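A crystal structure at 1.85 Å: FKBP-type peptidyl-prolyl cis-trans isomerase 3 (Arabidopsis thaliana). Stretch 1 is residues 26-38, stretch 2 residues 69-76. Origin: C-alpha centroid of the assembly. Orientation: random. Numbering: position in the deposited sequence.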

# COMPACT_ATOMS: atom_id res chain seq x y z
N GLU A 26 9.71 11.70 7.57
CA GLU A 26 8.42 11.13 7.22
C GLU A 26 8.07 11.53 5.79
O GLU A 26 8.64 12.48 5.24
N ALA A 27 7.16 10.77 5.17
CA ALA A 27 6.71 11.04 3.82
C ALA A 27 5.97 12.37 3.82
O ALA A 27 5.32 12.72 4.80
N VAL A 28 6.08 13.12 2.73
CA VAL A 28 5.42 14.41 2.63
C VAL A 28 4.40 14.47 1.49
O VAL A 28 4.67 14.03 0.37
N LYS A 29 3.24 15.02 1.80
CA LYS A 29 2.13 15.19 0.87
C LYS A 29 2.57 15.87 -0.43
O LYS A 29 3.15 16.95 -0.40
N GLY A 30 2.31 15.22 -1.56
CA GLY A 30 2.66 15.80 -2.86
C GLY A 30 4.04 15.54 -3.42
O GLY A 30 4.35 15.98 -4.53
N GLN A 31 4.88 14.84 -2.66
CA GLN A 31 6.24 14.54 -3.10
C GLN A 31 6.31 13.31 -4.00
O GLN A 31 5.55 12.36 -3.83
N LEU A 32 7.22 13.35 -4.97
CA LEU A 32 7.42 12.22 -5.87
C LEU A 32 8.31 11.27 -5.10
O LEU A 32 9.43 11.64 -4.73
N ILE A 33 7.84 10.06 -4.85
CA ILE A 33 8.63 9.09 -4.09
C ILE A 33 8.80 7.77 -4.83
O ILE A 33 8.14 7.53 -5.84
N LYS A 34 9.68 6.93 -4.29
CA LYS A 34 9.96 5.61 -4.85
C LYS A 34 9.63 4.55 -3.81
O LYS A 34 9.97 4.71 -2.64
N ALA A 35 9.00 3.47 -4.26
CA ALA A 35 8.68 2.39 -3.34
C ALA A 35 8.70 1.03 -4.02
O ALA A 35 8.21 0.88 -5.14
N HIS A 36 9.31 0.06 -3.35
CA HIS A 36 9.30 -1.31 -3.85
C HIS A 36 8.12 -1.91 -3.10
O HIS A 36 7.77 -1.44 -2.02
N TYR A 37 7.50 -2.94 -3.66
CA TYR A 37 6.35 -3.54 -3.00
C TYR A 37 5.97 -4.90 -3.54
O TYR A 37 6.33 -5.28 -4.65
N VAL A 38 5.22 -5.63 -2.72
CA VAL A 38 4.68 -6.93 -3.06
C VAL A 38 3.25 -6.89 -2.56
O VAL A 38 2.99 -6.66 -1.38
N GLY A 69 -5.80 3.44 0.14
CA GLY A 69 -5.07 2.73 1.17
C GLY A 69 -3.57 3.00 1.13
O GLY A 69 -2.91 2.94 2.17
N TRP A 70 -3.03 3.29 -0.05
CA TRP A 70 -1.61 3.57 -0.17
C TRP A 70 -1.36 5.01 0.28
O TRP A 70 -0.41 5.28 1.01
N ASP A 71 -2.21 5.93 -0.15
CA ASP A 71 -2.04 7.33 0.25
C ASP A 71 -2.12 7.44 1.77
O ASP A 71 -1.21 7.99 2.41
N GLN A 72 -3.19 6.91 2.35
CA GLN A 72 -3.38 6.96 3.79
C GLN A 72 -2.37 6.06 4.51
O GLN A 72 -1.86 6.43 5.57
N GLY A 73 -2.09 4.90 3.93
CA GLY A 73 -1.17 3.96 4.53
C GLY A 73 0.28 4.37 4.56
O GLY A 73 1.04 3.87 5.39
N ILE A 74 0.68 5.27 3.67
CA ILE A 74 2.06 5.73 3.61
C ILE A 74 2.21 7.14 4.19
O ILE A 74 3.17 7.43 4.89
N LEU A 75 1.25 8.00 3.90
CA LEU A 75 1.30 9.37 4.38
C LEU A 75 0.70 9.48 5.78
O LEU A 75 0.99 10.43 6.52
N GLY A 76 -0.13 8.51 6.14
CA GLY A 76 -0.75 8.56 7.45
C GLY A 76 -2.19 9.03 7.36
O GLY A 76 -2.59 9.64 6.37

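Side-chain packing between the loop and strand of 26-38 and the helix 69-75 of an FKBP-type peptidyl-prolyl isomerase. The contact is largely apolar: no hydrogen bond crosses it, and 365 Å² of surface, both sides summed, is buried. Its centre is L75, which gives up more area to the other stretch than any other residue here. The CA-to-CB bond of L75 points sideways, but chi1 t and chi2 p (-154° and 58°) bring the end of the side chain nearer to the loop that precedes the strand. There CD1 of L75 lies 4.0 Å from CB of A27 and 3.6 Å from the backbone O of A27, and the same CD1 is 3.6 Å from C of V28, so one methyl packs on both side chain and main chain. The backbones approach closely at this point, with CA of A27 and CA of L75 5.7 Å apart; the small side chain of A27, pointing toward the helix, fits the narrow gap.

One residue back along the helix, I74 (chi1 m, chi2 t) also points toward the strand. Its CG2 touches CB of A27 at 4.2 Å and CD1 of I33 at 4.4 Å, joining the loop to the start of the strand. I33 (chi1 p, chi2 t), A35 and Y37 alternate along the strand with K34, H36 and V38, and it is the first set that faces the helix. A35 CB comes no nearer than 4.7 Å, to CZ3 of W70, covered but not in close contact.

Farther along the strand, Y37 (chi1 p, 68°) meets W70, whose chi1 of -95° lies between wells. The edge of the indole is directed at the face of the tyrosine ring: CH2 of W70 reaches CD1 of Y37 at 3.6 Å, the six-membered ring and the tyrosine ring have centroids 5.1 Å apart, and the planes stand at 84°. Both aromatics are buried, and OH of Y37 is hydrogen-bonded elsewhere in the structure.

At the exposed edge, the side chain of K29, with chi1 at -133°, between wells, and chi2 m, runs past L75, with CG 3.3 Å and NZ 3.8 Å from CD2 of L75; NZ is also hydrogen-bonded elsewhere in the structure. K29 sits in the type II turn from V28 to Q31, closed by Q31 N to V28 O at 3.1 Å. D71 points sideways without touching the other stretch; its OD1 and OD2 are hydrogen-bonded elsewhere in the structure.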

# COMPACT_ATOMS: atom_id res chain seq x y z
CB GLU A 26 7.32 11.61 8.19
CG GLU A 26 7.14 13.11 8.31
CD GLU A 26 6.05 13.47 9.31
OE1 GLU A 26 5.75 12.63 10.17
OE2 GLU A 26 5.51 14.58 9.24
CB ALA A 27 5.77 9.92 3.34
CB VAL A 28 6.44 15.55 2.41
CG1 VAL A 28 7.27 15.76 3.69
CG2 VAL A 28 7.35 15.21 1.26
CB LYS A 29 1.06 16.05 1.55
CG LYS A 29 -0.37 15.56 1.48
CD LYS A 29 -1.04 15.91 0.17
CE LYS A 29 -2.54 15.72 0.29
NZ LYS A 29 -2.91 14.37 0.82
CB GLN A 31 7.15 14.34 -1.89
CG GLN A 31 8.61 14.09 -2.20
CD GLN A 31 9.52 14.37 -1.00
OE1 GLN A 31 9.39 13.75 0.05
NE2 GLN A 31 10.44 15.32 -1.17
CB LEU A 32 8.14 12.66 -7.15
CG LEU A 32 8.14 11.61 -8.28
CD1 LEU A 32 6.73 11.45 -8.81
CD2 LEU A 32 9.08 12.02 -9.41
CB ILE A 33 7.98 8.78 -2.73
CG1 ILE A 33 6.65 8.07 -2.93
CG2 ILE A 33 7.79 10.08 -1.95
CD1 ILE A 33 6.00 7.57 -1.64
CB LYS A 34 11.45 5.45 -5.17
CG LYS A 34 12.01 6.32 -6.26
CD LYS A 34 13.47 5.95 -6.47
CE LYS A 34 14.12 6.75 -7.58
NZ LYS A 34 15.54 6.33 -7.80
CB ALA A 35 7.32 2.61 -2.71
CB HIS A 36 10.61 -2.02 -3.52
CG HIS A 36 11.61 -1.96 -4.62
ND1 HIS A 36 11.39 -2.55 -5.85
CD2 HIS A 36 12.82 -1.35 -4.70
CE1 HIS A 36 12.43 -2.30 -6.63
NE2 HIS A 36 13.31 -1.58 -5.96
CB TYR A 37 5.12 -2.62 -3.14
CG TYR A 37 4.60 -2.52 -4.56
CD1 TYR A 37 5.16 -1.63 -5.48
CD2 TYR A 37 3.57 -3.36 -5.00
CE1 TYR A 37 4.73 -1.60 -6.81
CE2 TYR A 37 3.13 -3.34 -6.33
CZ TYR A 37 3.72 -2.45 -7.22
OH TYR A 37 3.30 -2.44 -8.53
CB VAL A 38 5.40 -8.10 -2.36
CG1 VAL A 38 4.64 -9.41 -2.65
CG2 VAL A 38 6.84 -8.23 -2.86
CB TRP A 70 -1.13 3.37 -1.61
CG TRP A 70 -0.53 2.00 -1.88
CD1 TRP A 70 -1.05 0.78 -1.54
CD2 TRP A 70 0.70 1.73 -2.56
NE1 TRP A 70 -0.22 -0.23 -1.97
CE2 TRP A 70 0.87 0.32 -2.60
CE3 TRP A 70 1.69 2.54 -3.15
CZ2 TRP A 70 1.98 -0.28 -3.20
CZ3 TRP A 70 2.79 1.94 -3.74
CH2 TRP A 70 2.92 0.54 -3.77
CB ASP A 71 -3.10 8.22 -0.40
CG ASP A 71 -2.69 8.69 -1.80
OD1 ASP A 71 -1.50 8.60 -2.13
OD2 ASP A 71 -3.55 9.17 -2.55
CB GLN A 72 -4.80 6.53 4.17
CG GLN A 72 -5.91 7.30 3.46
CD GLN A 72 -7.30 6.89 3.92
OE1 GLN A 72 -7.47 5.89 4.62
NE2 GLN A 72 -8.30 7.65 3.51
CB ILE A 74 2.56 5.73 2.15
CG1 ILE A 74 2.55 4.31 1.60
CG2 ILE A 74 3.96 6.34 2.06
CD1 ILE A 74 2.74 4.24 0.08
CB LEU A 75 0.51 10.27 3.42
CG LEU A 75 0.89 11.74 3.36
CD1 LEU A 75 2.35 11.89 2.96
CD2 LEU A 75 0.00 12.43 2.33